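Side-chain contacts in possible metal-dependent hydrolase (Veillonella parvula, PDB 3RPC), which is probably a metal-dependent hydrolase of the metallo-beta-lactamase superfamily, holding two zinc ions in its presumed active site: residues T23-P28 with D59-N64; T66-T71 with D76-T81; T71-D76 with E101-Q106. All blocks are in the same frame, centred on the assembly; numbering follows the deposited sequence.

Contacts 1 and 2 share the neighbouring parallel strands 22-26 and 67-69 inside one mixed beta-sheet, and contact 3 follows on the loop after strand 67-69. Contact 1 closes along the chain before contact 2 opens, while the segments of contacts 2 and 3 alternate and share Thr71 and Asp76. Centres of contacts 1 and 2 lie about 9 Å apart, those of 2 and 3 about 8 Å, and those of 1 and 3 about 17 Å. Asp27, just after strand 22-26, accepts hydrogen bonds from Thr71 and His77, and Trp78 reaches Gln106. The series thus leads from a helix-on-sheet contact to the zinc-binding loop and on to helix 97-105.

Contact 1. Residues T23-P28 with D59-N64; sequences TFLIDP and DDLLSN
Leu25 meets Leu61 and Leu62 where the short helix 58-62 lies against strand 22-26. Both methyls of Leu25 pack on CD2 of Leu61, CD1 at 4.1 Å and CD2 at 4.2 Å, with the two side chains crossing at about a right angle. Leu25 CD2 also reaches CD2 of Leu62, 4.4 Å away. Leu25 carries CG anti to the backbone N (chi1 175°), which extends its fork from the strand toward the helix. Although the CB of Leu61 does not aim straight at the strand, its CD2 swings back to it. Leu62 begins by pointing away and also returns only at its end. The apolar contact is therefore made by branch tips, with the backbones well apart.

Closer to the start of the strand, the helix has given way to a turn, and the partner changes from a methyl to a carbonyl. Thr23 CB lies 3.4 Å from Asn64 O. Thr23 OG1 stands beside the backbone N (chi1 -65°), with CG2 anti to it, and OG1 hydrogen-bonds to Thr18 OG1. A water 2.6 Å from Thr23 OG1 also gives a weak bond of 3.5 Å to Asn64 O. Ser63 OG reaches back to donate to Asp60 O in the helix over 2.8 Å, approaching from above the carbonyl plane.

No direct hydrogen bond crosses between the segments: dispersion between leucine methyls joins helix to strand, and the polar link at the other end is only a weak one, through water.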
ATOM      1  N   THR A  23      -5.190 -21.930 -16.116  1.00 17.73           N
ATOM      2  CA  THR A  23      -3.781 -21.580 -16.194  1.00 19.06           C
ATOM      3  C   THR A  23      -3.609 -20.079 -16.411  1.00 19.41           C
ATOM      4  O   THR A  23      -4.088 -19.530 -17.399  1.00 19.26           O
ATOM      5  CB  THR A  23      -3.073 -22.357 -17.310  1.00 19.49           C
ATOM      6  OG1 THR A  23      -3.080 -23.757 -16.994  1.00 21.23           O
ATOM      7  CG2 THR A  23      -1.630 -21.895 -17.466  1.00 21.43           C
ATOM      8  N   PHE A  24      -2.914 -19.429 -15.480  1.00 16.92           N
ATOM      9  CA  PHE A  24      -2.603 -18.018 -15.566  1.00 16.68           C
ATOM     10  C   PHE A  24      -1.211 -17.816 -16.138  1.00 17.99           C
ATOM     11  O   PHE A  24      -0.229 -18.325 -15.585  1.00 17.88           O
ATOM     12  CB  PHE A  24      -2.621 -17.383 -14.168  1.00 16.13           C
ATOM     13  CG  PHE A  24      -3.948 -17.463 -13.469  1.00 16.33           C
ATOM     14  CD1 PHE A  24      -4.937 -16.514 -13.714  1.00 18.42           C
ATOM     15  CD2 PHE A  24      -4.207 -18.471 -12.552  1.00 18.25           C
ATOM     16  CE1 PHE A  24      -6.161 -16.573 -13.061  1.00 18.06           C
ATOM     17  CE2 PHE A  24      -5.436 -18.539 -11.889  1.00 18.31           C
ATOM     18  CZ  PHE A  24      -6.408 -17.585 -12.142  1.00 19.42           C
ATOM     19  N   LEU A  25      -1.121 -17.056 -17.225  1.00 16.97           N
ATOM     20  CA  LEU A  25       0.165 -16.565 -17.703  1.00 15.83           C
ATOM     21  C   LEU A  25       0.484 -15.290 -16.928  1.00 15.30           C
ATOM     22  O   LEU A  25      -0.251 -14.301 -17.005  1.00 16.92           O
ATOM     23  CB  LEU A  25       0.102 -16.296 -19.216  1.00 16.62           C
ATOM     24  CG  LEU A  25       1.348 -15.665 -19.838  1.00 15.63           C
ATOM     25  CD1 LEU A  25       2.543 -16.587 -19.704  1.00 17.15           C
ATOM     26  CD2 LEU A  25       1.114 -15.322 -21.319  1.00 16.80           C
ATOM     27  N   ILE A  26       1.576 -15.343 -16.173  1.00 15.17           N
ATOM     28  CA  ILE A  26       1.965 -14.248 -15.289  1.00 14.99           C
ATOM     29  C   ILE A  26       3.062 -13.387 -15.912  1.00 15.81           C
ATOM     30  O   ILE A  26       4.068 -13.907 -16.404  1.00 15.76           O
ATOM     31  CB  ILE A  26       2.445 -14.813 -13.946  1.00 15.73           C
ATOM     32  CG1 ILE A  26       1.264 -15.429 -13.193  1.00 18.48           C
ATOM     33  CG2 ILE A  26       3.109 -13.725 -13.100  1.00 15.43           C
ATOM     34  CD1 ILE A  26       1.671 -16.307 -12.022  1.00 19.53           C
ATOM     35  N   ASP A  27       2.831 -12.073 -15.906  1.00 15.69           N
ATOM     36  CA  ASP A  27       3.828 -11.065 -16.267  1.00 14.62           C
ATOM     37  C   ASP A  27       4.651 -11.436 -17.505  1.00 15.09           C
ATOM     38  O   ASP A  27       5.878 -11.544 -17.434  1.00 15.53           O
ATOM     39  CB  ASP A  27       4.739 -10.780 -15.062  1.00 15.14           C
ATOM     40  CG  ASP A  27       4.022 -10.000 -13.964  1.00 17.65           C
ATOM     41  OD1 ASP A  27       2.805  -9.776 -14.080  1.00 16.52           O
ATOM     42  OD2 ASP A  27       4.677  -9.624 -12.968  1.00 16.05           O
ATOM     43  N   PRO A  28       3.980 -11.583 -18.655  1.00 14.47           N
ATOM     44  CA  PRO A  28       4.662 -12.049 -19.870  1.00 16.00           C
ATOM     45  C   PRO A  28       5.551 -10.988 -20.523  1.00 14.11           C
ATOM     46  O   PRO A  28       5.058  -9.972 -21.034  1.00 15.73           O
ATOM     47  CB  PRO A  28       3.495 -12.406 -20.797  1.00 15.21           C
ATOM     48  CG  PRO A  28       2.430 -11.438 -20.390  1.00 15.28           C
ATOM     49  CD  PRO A  28       2.538 -11.381 -18.888  1.00 14.48           C
ATOM     50  N   ASP A  59       4.116 -21.393 -29.328  1.00 21.16           N
ATOM     51  CA  ASP A  59       2.938 -22.246 -29.338  1.00 25.49           C
ATOM     52  C   ASP A  59       2.763 -22.980 -28.016  1.00 21.70           C
ATOM     53  O   ASP A  59       1.660 -23.024 -27.465  1.00 23.09           O
ATOM     54  CB  ASP A  59       3.003 -23.258 -30.476  1.00 31.62           C
ATOM     55  CG  ASP A  59       1.847 -24.233 -30.440  1.00 47.94           C
ATOM     56  OD1 ASP A  59       0.711 -23.810 -30.747  1.00 51.46           O
ATOM     57  OD2 ASP A  59       2.070 -25.415 -30.097  1.00 54.45           O
ATOM     58  N   ASP A  60       3.851 -23.555 -27.508  1.00 21.70           N
ATOM     59  CA  ASP A  60       3.799 -24.284 -26.246  1.00 23.92           C
ATOM     60  C   ASP A  60       3.542 -23.326 -25.090  1.00 25.36           C
ATOM     61  O   ASP A  60       2.820 -23.652 -24.151  1.00 24.99           O
ATOM     62  CB  ASP A  60       5.081 -25.087 -26.018  1.00 27.27           C
ATOM     63  CG  ASP A  60       5.122 -26.359 -26.848  1.00 42.74           C
ATOM     64  OD1 ASP A  60       6.114 -27.112 -26.746  1.00 51.92           O
ATOM     65  OD2 ASP A  60       4.153 -26.611 -27.598  1.00 45.80           O
ATOM     66  N   LEU A  61       4.122 -22.138 -25.173  1.00 21.62           N
ATOM     67  CA  LEU A  61       3.928 -21.145 -24.122  1.00 22.16           C
ATOM     68  C   LEU A  61       2.455 -20.770 -24.019  1.00 21.63           C
ATOM     69  O   LEU A  61       1.892 -20.716 -22.925  1.00 22.43           O
ATOM     70  CB  LEU A  61       4.786 -19.908 -24.399  1.00 19.33           C
ATOM     71  CG  LEU A  61       4.838 -18.813 -23.325  1.00 26.27           C
ATOM     72  CD1 LEU A  61       6.126 -18.012 -23.457  1.00 31.63           C
ATOM     73  CD2 LEU A  61       3.631 -17.904 -23.410  1.00 28.09           C
ATOM     74  N   LEU A  62       1.814 -20.528 -25.158  1.00 18.89           N
ATOM     75  CA  LEU A  62       0.458 -19.993 -25.132  1.00 19.30           C
ATOM     76  C   LEU A  62      -0.630 -21.057 -25.023  1.00 24.78           C
ATOM     77  O   LEU A  62      -1.769 -20.737 -24.700  1.00 23.21           O
ATOM     78  CB  LEU A  62       0.201 -19.145 -26.381  1.00 26.60           C
ATOM     79  CG  LEU A  62       1.049 -17.883 -26.532  1.00 32.95           C
ATOM     80  CD1 LEU A  62       0.797 -17.244 -27.889  1.00 38.33           C
ATOM     81  CD2 LEU A  62       0.761 -16.909 -25.402  1.00 35.65           C
ATOM     82  N   SER A  63      -0.270 -22.314 -25.279  1.00 28.00           N
ATOM     83  CA  SER A  63      -1.253 -23.381 -25.514  1.00 38.26           C
ATOM     84  C   SER A  63      -2.502 -23.383 -24.620  1.00 41.73           C
ATOM     85  O   SER A  63      -3.619 -23.170 -25.106  1.00 45.75           O
ATOM     86  CB  SER A  63      -0.579 -24.764 -25.514  1.00 36.87           C
ATOM     87  OG  SER A  63       0.308 -24.922 -24.418  1.00 38.78           O
ATOM     88  N   ASN A  64      -2.318 -23.639 -23.329  1.00 29.74           N
ATOM     89  CA  ASN A  64      -3.449 -23.812 -22.413  1.00 29.30           C
ATOM     90  C   ASN A  64      -3.705 -22.621 -21.497  1.00 23.42           C
ATOM     91  O   ASN A  64      -4.283 -22.770 -20.416  1.00 22.94           O
ATOM     92  CB  ASN A  64      -3.258 -25.069 -21.559  1.00 40.04           C
ATOM     93  CG  ASN A  64      -3.662 -26.338 -22.284  1.00 52.01           C
ATOM     94  OD1 ASN A  64      -4.756 -26.424 -22.848  1.00 54.83           O
ATOM     95  ND2 ASN A  64      -2.776 -27.332 -22.277  1.00 56.35           N
TER
HETATM   96  O   HOH W   1      -5.137 -25.065 -17.973  1.00 33.42           O

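Contact 2. Residues T66-T71 with D76-T81; sequences TAVVVT and DHWDDT. With ZN (zinc ion), chain F.
Val70 and His77 mark the nearest backbone approach, 7.0 Å between their CA atoms, where the contact joins strand 67-69 to the loop entering helix 80-85, within the beta-alpha-beta unit completed by strand 92-94. No hydrogen bond links the two segments, and side chains fill the gap between them. Val70 CG2 comes 3.7 Å from Trp78 CE3, meeting the six-membered ring of the indole obliquely, at CE3 and CZ3, and the two side chains cross at about a right angle. Two residues earlier, Val68 CG1 touches the same ring at CZ3, 4.4 Å away. Trp78 CG lies anti to its backbone N (chi1 -177°), which carries the indole out to both valines, while NE1 bonds to Gln106 OE1.

Thr71 OG1 sits 4.1 Å from His77 ND1, a packing contact; both atoms hydrogen-bond to Asp27 OD2. Through its other ring nitrogen, NE2, His77 binds zinc at 2.2 Å, and Asp76 OD2 joins the same ion at 2.4 Å. Asp168 and His226 complete the protein ligands.

The valine-indole packing lies directly beside His77 in the chain. Asp27 is a second-shell partner that fixes the rotation of the His77 ring; its carboxylate would tend to strengthen the imidazole as a zinc donor.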
ATOM      1  N   THR A  66      -5.503 -19.661 -19.868  1.00 18.86           N
ATOM      2  CA  THR A  66      -6.900 -19.312 -19.605  1.00 21.09           C
ATOM      3  C   THR A  66      -7.060 -17.820 -19.343  1.00 17.27           C
ATOM      4  O   THR A  66      -8.110 -17.232 -19.616  1.00 21.85           O
ATOM      5  CB  THR A  66      -7.414 -20.001 -18.315  1.00 23.63           C
ATOM      6  OG1 THR A  66      -6.929 -21.345 -18.244  1.00 28.08           O
ATOM      7  CG2 THR A  66      -8.938 -19.998 -18.279  1.00 29.60           C
ATOM      8  N   ALA A  67      -6.026 -17.219 -18.759  1.00 18.40           N
ATOM      9  CA  ALA A  67      -6.079 -15.808 -18.393  1.00 17.72           C
ATOM     10  C   ALA A  67      -4.669 -15.308 -18.189  1.00 17.33           C
ATOM     11  O   ALA A  67      -3.741 -16.102 -18.068  1.00 17.71           O
ATOM     12  CB  ALA A  67      -6.906 -15.603 -17.128  1.00 19.02           C
ATOM     13  N   VAL A  68      -4.515 -13.992 -18.184  1.00 15.27           N
ATOM     14  CA  VAL A  68      -3.211 -13.382 -17.972  1.00 14.65           C
ATOM     15  C   VAL A  68      -3.289 -12.499 -16.730  1.00 15.22           C
ATOM     16  O   VAL A  68      -4.304 -11.854 -16.478  1.00 15.95           O
ATOM     17  CB  VAL A  68      -2.807 -12.531 -19.190  1.00 14.52           C
ATOM     18  CG1 VAL A  68      -1.394 -12.018 -19.042  1.00 17.25           C
ATOM     19  CG2 VAL A  68      -2.916 -13.346 -20.473  1.00 17.67           C
ATOM     20  N   VAL A  69      -2.219 -12.505 -15.941  1.00 16.14           N
ATOM     21  CA  VAL A  69      -2.113 -11.622 -14.779  1.00 16.46           C
ATOM     22  C   VAL A  69      -0.911 -10.729 -15.019  1.00 14.92           C
ATOM     23  O   VAL A  69       0.187 -11.220 -15.246  1.00 16.35           O
ATOM     24  CB  VAL A  69      -1.895 -12.417 -13.475  1.00 15.94           C
ATOM     25  CG1 VAL A  69      -1.582 -11.471 -12.305  1.00 17.28           C
ATOM     26  CG2 VAL A  69      -3.118 -13.266 -13.172  1.00 18.74           C
ATOM     27  N   VAL A  70      -1.135  -9.421 -14.995  1.00 14.46           N
ATOM     28  CA  VAL A  70      -0.086  -8.446 -15.247  1.00 16.41           C
ATOM     29  C   VAL A  70       0.042  -7.578 -14.001  1.00 16.92           C
ATOM     30  O   VAL A  70      -0.817  -6.733 -13.729  1.00 16.32           O
ATOM     31  CB  VAL A  70      -0.437  -7.584 -16.479  1.00 15.43           C
ATOM     32  CG1 VAL A  70       0.684  -6.612 -16.802  1.00 18.80           C
ATOM     33  CG2 VAL A  70      -0.720  -8.484 -17.687  1.00 16.72           C
ATOM     34  N   THR A  71       1.104  -7.801 -13.225  1.00 14.82           N
ATOM     35  CA  THR A  71       1.236  -7.109 -11.941  1.00 13.17           C
ATOM     36  C   THR A  71       1.542  -5.625 -12.101  1.00 16.94           C
ATOM     37  O   THR A  71       1.225  -4.819 -11.216  1.00 15.92           O
ATOM     38  CB  THR A  71       2.294  -7.749 -11.028  1.00 13.48           C
ATOM     39  OG1 THR A  71       3.595  -7.638 -11.631  1.00 14.94           O
ATOM     40  CG2 THR A  71       1.952  -9.206 -10.749  1.00 13.87           C
ATOM     41  N   ASP A  76       9.810  -5.539 -18.455  1.00 17.57           N
ATOM     42  CA  ASP A  76      10.192  -6.906 -18.120  1.00 15.37           C
ATOM     43  C   ASP A  76       9.051  -7.718 -17.509  1.00 14.68           C
ATOM     44  O   ASP A  76       9.274  -8.828 -17.022  1.00 15.23           O
ATOM     45  CB  ASP A  76      11.447  -6.942 -17.234  1.00 17.54           C
ATOM     46  CG  ASP A  76      11.250  -6.231 -15.912  1.00 17.58           C
ATOM     47  OD1 ASP A  76      10.792  -5.070 -15.931  1.00 17.36           O
ATOM     48  OD2 ASP A  76      11.579  -6.833 -14.855  1.00 20.04           O
ATOM     49  N   HIS A  77       7.836  -7.160 -17.557  1.00 16.40           N
ATOM     50  CA  HIS A  77       6.620  -7.859 -17.135  1.00 13.83           C
ATOM     51  C   HIS A  77       5.496  -7.807 -18.176  1.00 16.13           C
ATOM     52  O   HIS A  77       4.481  -8.474 -18.018  1.00 16.51           O
ATOM     53  CB  HIS A  77       6.128  -7.281 -15.804  1.00 13.90           C
ATOM     54  CG  HIS A  77       7.125  -7.439 -14.708  1.00 13.71           C
ATOM     55  ND1 HIS A  77       6.994  -8.382 -13.713  1.00 15.61           N
ATOM     56  CD2 HIS A  77       8.303  -6.814 -14.487  1.00 14.20           C
ATOM     57  CE1 HIS A  77       8.047  -8.322 -12.917  1.00 16.31           C
ATOM     58  NE2 HIS A  77       8.852  -7.377 -13.364  1.00 16.27           N
ATOM     59  N   TRP A  78       5.685  -7.008 -19.221  1.00 15.64           N
ATOM     60  CA  TRP A  78       4.644  -6.779 -20.220  1.00 15.18           C
ATOM     61  C   TRP A  78       5.295  -6.085 -21.404  1.00 16.31           C
ATOM     62  O   TRP A  78       5.678  -4.915 -21.315  1.00 18.37           O
ATOM     63  CB  TRP A  78       3.518  -5.900 -19.652  1.00 15.51           C
ATOM     64  CG  TRP A  78       2.372  -5.666 -20.602  1.00 16.10           C
ATOM     65  CD1 TRP A  78       2.032  -4.489 -21.207  1.00 17.31           C
ATOM     66  CD2 TRP A  78       1.422  -6.637 -21.044  1.00 17.69           C
ATOM     67  NE1 TRP A  78       0.923  -4.672 -22.006  1.00 17.24           N
ATOM     68  CE2 TRP A  78       0.532  -5.984 -21.923  1.00 18.53           C
ATOM     69  CE3 TRP A  78       1.244  -7.999 -20.788  1.00 16.68           C
ATOM     70  CZ2 TRP A  78      -0.527  -6.652 -22.546  1.00 17.53           C
ATOM     71  CZ3 TRP A  78       0.198  -8.662 -21.406  1.00 16.69           C
ATOM     72  CH2 TRP A  78      -0.675  -7.985 -22.276  1.00 16.79           C
ATOM     73  N   ASP A  79       5.465  -6.804 -22.506  1.00 17.01           N
ATOM     74  CA  ASP A  79       6.212  -6.222 -23.621  1.00 18.99           C
ATOM     75  C   ASP A  79       5.472  -6.326 -24.950  1.00 19.87           C
ATOM     76  O   ASP A  79       4.414  -6.961 -25.034  1.00 17.70           O
ATOM     77  CB  ASP A  79       7.638  -6.806 -23.716  1.00 17.61           C
ATOM     78  CG  ASP A  79       7.671  -8.234 -24.235  1.00 19.03           C
ATOM     79  OD1 ASP A  79       6.670  -8.976 -24.085  1.00 16.79           O
ATOM     80  OD2 ASP A  79       8.735  -8.616 -24.777  1.00 19.38           O
ATOM     81  N   ASP A  80       6.026  -5.680 -25.972  1.00 19.06           N
ATOM     82  CA  ASP A  80       5.418  -5.691 -27.301  1.00 18.40           C
ATOM     83  C   ASP A  80       5.197  -7.104 -27.823  1.00 16.58           C
ATOM     84  O   ASP A  80       4.163  -7.391 -28.423  1.00 19.02           O
ATOM     85  CB  ASP A  80       6.268  -4.889 -28.287  1.00 23.03           C
ATOM     86  CG  ASP A  80       6.050  -3.393 -28.161  1.00 37.62           C
ATOM     87  OD1 ASP A  80       5.049  -2.991 -27.529  1.00 37.05           O
ATOM     88  OD2 ASP A  80       6.872  -2.622 -28.705  1.00 41.41           O
ATOM     89  N   THR A  81       6.153  -7.990 -27.578  1.00 18.20           N
ATOM     90  CA  THR A  81       6.004  -9.363 -28.041  1.00 17.32           C
ATOM     91  C   THR A  81       4.773 -10.001 -27.414  1.00 18.20           C
ATOM     92  O   THR A  81       3.989 -10.657 -28.097  1.00 19.26           O
ATOM     93  CB  THR A  81       7.242 -10.204 -27.743  1.00 17.55           C
ATOM     94  OG1 THR A  81       8.384  -9.597 -28.363  1.00 19.44           O
ATOM     95  CG2 THR A  81       7.055 -11.621 -28.267  1.00 16.12           C
TER
HETATM   96 ZN    ZN F 302      10.742  -6.512 -12.618  0.71 16.48          ZN
HETATM   97  O   HOH W   2      10.441  -4.397 -13.478  1.00 22.04           O
HETATM   98  O   HOH W   3      12.800  -5.332 -11.648  1.00 16.97           O

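Contact 3. Residues T71-D76 with E101-Q106; sequences THTHLD and ELITSQ. With ZN (zinc ion), chain E; ZN (zinc ion), chain F.
The zinc-binding loop of the metallo-beta-lactamase fold, residues 71-76, touches helix 97-105 through a single outward-facing threonine. Thr73 points toward the helix and meets two neighbouring residues there. Its OG1 lies 3.8 Å from CD2 of Leu102, and this one methyl also packs against CB and CG2 of the threonine, the two side chains sliding past each other in opposite directions. Thr73 CG2 reaches on to CD1 of Ile103 at 4.2 Å, crossing it at a slant. Leu102 stretches its CG anti to the backbone N (chi1 179°), which brings CD2 to the threonine. Ile103 is the buried partner, also covered by Phe108 and Val111, whereas Leu102 lies at the exposed margin. Within the helix, Ser105 OG donates to Leu102 O, turning back on the last turn.

The residues flanking Thr73 face the other way, into the metal site. His72 NE2 binds one zinc at 2.2 Å and His74 ND1 the same ion at 2.3 Å, so the two histidines use different ring nitrogens. At its opposite nitrogen, His72 ND1 donates to Thr71 OG1 over 3.0 Å, with the acceptor close to the ring plane and an N-H...O angle of 156°; this bond restrains the ring's rotation. His132 and Asp168 complete the protein ligands of this ion. Asp76 OD2 binds the second zinc, and its OD1 accepts a hydrogen bond of 2.6 Å from a water that bridges both metals, 2.0 Å from the first and 2.3 Å from the second.

His72, His74, Asp76 and His77 fit the HxHxDH motif, the hallmark of the dinuclear zinc site in the metallo-beta-lactamase superfamily.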
ATOM      1  N   THR A  71       1.104  -7.801 -13.225  1.00 14.82           N
ATOM      2  CA  THR A  71       1.236  -7.109 -11.941  1.00 13.17           C
ATOM      3  C   THR A  71       1.542  -5.625 -12.101  1.00 16.94           C
ATOM      4  O   THR A  71       1.225  -4.819 -11.216  1.00 15.92           O
ATOM      5  CB  THR A  71       2.294  -7.749 -11.028  1.00 13.48           C
ATOM      6  OG1 THR A  71       3.595  -7.638 -11.631  1.00 14.94           O
ATOM      7  CG2 THR A  71       1.952  -9.206 -10.749  1.00 13.87           C
ATOM      8  N   HIS A  72       2.170  -5.286 -13.219  1.00 14.68           N
ATOM      9  CA  HIS A  72       2.482  -3.909 -13.597  1.00 15.47           C
ATOM     10  C   HIS A  72       3.035  -3.931 -15.008  1.00 15.07           C
ATOM     11  O   HIS A  72       3.349  -5.003 -15.527  1.00 15.48           O
ATOM     12  CB  HIS A  72       3.439  -3.209 -12.602  1.00 15.38           C
ATOM     13  CG  HIS A  72       4.820  -3.802 -12.516  1.00 13.17           C
ATOM     14  ND1 HIS A  72       5.058  -5.136 -12.257  1.00 16.06           N
ATOM     15  CD2 HIS A  72       6.041  -3.214 -12.587  1.00 16.13           C
ATOM     16  CE1 HIS A  72       6.362  -5.345 -12.174  1.00 18.30           C
ATOM     17  NE2 HIS A  72       6.982  -4.198 -12.386  1.00 16.13           N
ATOM     18  N   THR A  73       3.165  -2.765 -15.626  1.00 15.45           N
ATOM     19  CA  THR A  73       3.486  -2.733 -17.050  1.00 17.13           C
ATOM     20  C   THR A  73       4.914  -2.294 -17.361  1.00 16.72           C
ATOM     21  O   THR A  73       5.194  -1.799 -18.451  1.00 19.73           O
ATOM     22  CB  THR A  73       2.469  -1.906 -17.848  1.00 18.41           C
ATOM     23  OG1 THR A  73       2.409  -0.576 -17.321  1.00 20.58           O
ATOM     24  CG2 THR A  73       1.097  -2.558 -17.764  1.00 18.22           C
ATOM     25  N   HIS A  74       5.825  -2.490 -16.413  1.00 16.09           N
ATOM     26  CA  HIS A  74       7.240  -2.392 -16.739  1.00 18.31           C
ATOM     27  C   HIS A  74       7.557  -3.382 -17.867  1.00 16.90           C
ATOM     28  O   HIS A  74       6.970  -4.463 -17.941  1.00 18.01           O
ATOM     29  CB  HIS A  74       8.110  -2.701 -15.519  1.00 18.27           C
ATOM     30  CG  HIS A  74       8.300  -1.531 -14.606  1.00 21.96           C
ATOM     31  ND1 HIS A  74       8.907  -1.643 -13.374  1.00 19.50           N
ATOM     32  CD2 HIS A  74       7.977  -0.226 -14.752  1.00 22.29           C
ATOM     33  CE1 HIS A  74       8.941  -0.455 -12.796  1.00 21.81           C
ATOM     34  NE2 HIS A  74       8.385   0.423 -13.611  1.00 21.51           N
ATOM     35  N   LEU A  75       8.505  -3.004 -18.720  1.00 16.57           N
ATOM     36  CA  LEU A  75       8.893  -3.800 -19.887  1.00 16.15           C
ATOM     37  C   LEU A  75       9.132  -5.269 -19.568  1.00 18.47           C
ATOM     38  O   LEU A  75       8.733  -6.152 -20.341  1.00 19.01           O
ATOM     39  CB  LEU A  75      10.141  -3.200 -20.540  1.00 17.75           C
ATOM     40  CG  LEU A  75      10.707  -3.919 -21.767  1.00 21.08           C
ATOM     41  CD1 LEU A  75       9.681  -3.899 -22.877  1.00 24.57           C
ATOM     42  CD2 LEU A  75      11.999  -3.263 -22.222  1.00 25.04           C
ATOM     43  N   ASP A  76       9.810  -5.539 -18.455  1.00 17.57           N
ATOM     44  CA  ASP A  76      10.192  -6.906 -18.120  1.00 15.37           C
ATOM     45  C   ASP A  76       9.051  -7.718 -17.509  1.00 14.68           C
ATOM     46  O   ASP A  76       9.274  -8.828 -17.022  1.00 15.23           O
ATOM     47  CB  ASP A  76      11.447  -6.942 -17.234  1.00 17.54           C
ATOM     48  CG  ASP A  76      11.250  -6.231 -15.912  1.00 17.58           C
ATOM     49  OD1 ASP A  76      10.792  -5.070 -15.931  1.00 17.36           O
ATOM     50  OD2 ASP A  76      11.579  -6.833 -14.855  1.00 20.04           O
ATOM     51  N   GLU A 101      -6.317   0.967 -18.840  1.00 21.15           N
ATOM     52  CA  GLU A 101      -6.438   1.845 -20.003  1.00 20.23           C
ATOM     53  C   GLU A 101      -5.340   1.559 -21.007  1.00 18.21           C
ATOM     54  O   GLU A 101      -5.584   1.512 -22.223  1.00 21.16           O
ATOM     55  CB  GLU A 101      -6.416   3.311 -19.584  1.00 20.91           C
ATOM     56  CG  GLU A 101      -7.696   3.751 -18.882  1.00 25.57           C
ATOM     57  CD  GLU A 101      -7.614   5.168 -18.354  1.00 39.99           C
ATOM     58  OE1 GLU A 101      -6.538   5.791 -18.480  1.00 46.00           O
ATOM     59  OE2 GLU A 101      -8.625   5.658 -17.809  1.00 42.81           O
ATOM     60  N   LEU A 102      -4.129   1.336 -20.510  1.00 19.86           N
ATOM     61  CA  LEU A 102      -3.024   1.038 -21.405  1.00 19.06           C
ATOM     62  C   LEU A 102      -3.287  -0.244 -22.185  1.00 20.80           C
ATOM     63  O   LEU A 102      -3.193  -0.278 -23.416  1.00 20.33           O
ATOM     64  CB  LEU A 102      -1.724   0.900 -20.615  1.00 17.30           C
ATOM     65  CG  LEU A 102      -0.504   0.564 -21.477  1.00 21.58           C
ATOM     66  CD1 LEU A 102      -0.224   1.676 -22.485  1.00 22.25           C
ATOM     67  CD2 LEU A 102       0.719   0.296 -20.608  1.00 22.29           C
ATOM     68  N   ILE A 103      -3.617  -1.307 -21.463  1.00 18.54           N
ATOM     69  CA  ILE A 103      -3.763  -2.618 -22.088  1.00 18.03           C
ATOM     70  C   ILE A 103      -4.998  -2.697 -22.999  1.00 21.52           C
ATOM     71  O   ILE A 103      -4.957  -3.332 -24.055  1.00 21.26           O
ATOM     72  CB  ILE A 103      -3.686  -3.748 -21.028  1.00 18.09           C
ATOM     73  CG1 ILE A 103      -2.262  -3.788 -20.454  1.00 18.53           C
ATOM     74  CG2 ILE A 103      -4.069  -5.095 -21.638  1.00 20.42           C
ATOM     75  CD1 ILE A 103      -2.055  -4.787 -19.320  1.00 21.37           C
ATOM     76  N   THR A 104      -6.079  -2.032 -22.603  1.00 19.76           N
ATOM     77  CA  THR A 104      -7.240  -1.867 -23.473  1.00 19.59           C
ATOM     78  C   THR A 104      -6.849  -1.168 -24.774  1.00 23.50           C
ATOM     79  O   THR A 104      -7.305  -1.551 -25.856  1.00 22.70           O
ATOM     80  CB  THR A 104      -8.334  -1.025 -22.802  1.00 19.92           C
ATOM     81  OG1 THR A 104      -8.823  -1.704 -21.636  1.00 23.38           O
ATOM     82  CG2 THR A 104      -9.495  -0.800 -23.780  1.00 20.97           C
ATOM     83  N   SER A 105      -6.015  -0.134 -24.672  1.00 23.31           N
ATOM     84  CA  SER A 105      -5.610   0.608 -25.868  1.00 23.58           C
ATOM     85  C   SER A 105      -4.763  -0.272 -26.785  1.00 22.78           C
ATOM     86  O   SER A 105      -4.577   0.035 -27.963  1.00 26.00           O
ATOM     87  CB  SER A 105      -4.842   1.885 -25.513  1.00 21.54           C
ATOM     88  OG  SER A 105      -3.506   1.608 -25.097  1.00 22.34           O
ATOM     89  N   GLN A 106      -4.246  -1.363 -26.225  1.00 18.62           N
ATOM     90  CA  GLN A 106      -3.410  -2.295 -26.968  1.00 21.59           C
ATOM     91  C   GLN A 106      -4.233  -3.424 -27.597  1.00 22.84           C
ATOM     92  O   GLN A 106      -3.680  -4.358 -28.178  1.00 24.12           O
ATOM     93  CB  GLN A 106      -2.280  -2.823 -26.068  1.00 21.07           C
ATOM     94  CG  GLN A 106      -1.285  -1.720 -25.681  1.00 20.29           C
ATOM     95  CD  GLN A 106      -0.361  -2.081 -24.524  1.00 20.57           C
ATOM     96  OE1 GLN A 106      -0.604  -3.032 -23.780  1.00 19.77           O
ATOM     97  NE2 GLN A 106       0.711  -1.311 -24.372  1.00 21.41           N
TER
HETATM   98 ZN    ZN E 301       9.140  -3.623 -12.166  0.66 17.63          ZN
HETATM   99 ZN    ZN F 302      10.742  -6.512 -12.618  0.71 16.48          ZN
HETATM  100  O   HOH W   2      10.441  -4.397 -13.478  1.00 22.04           O
HETATM  101  O   HOH W   3      12.800  -5.332 -11.648  1.00 16.97           O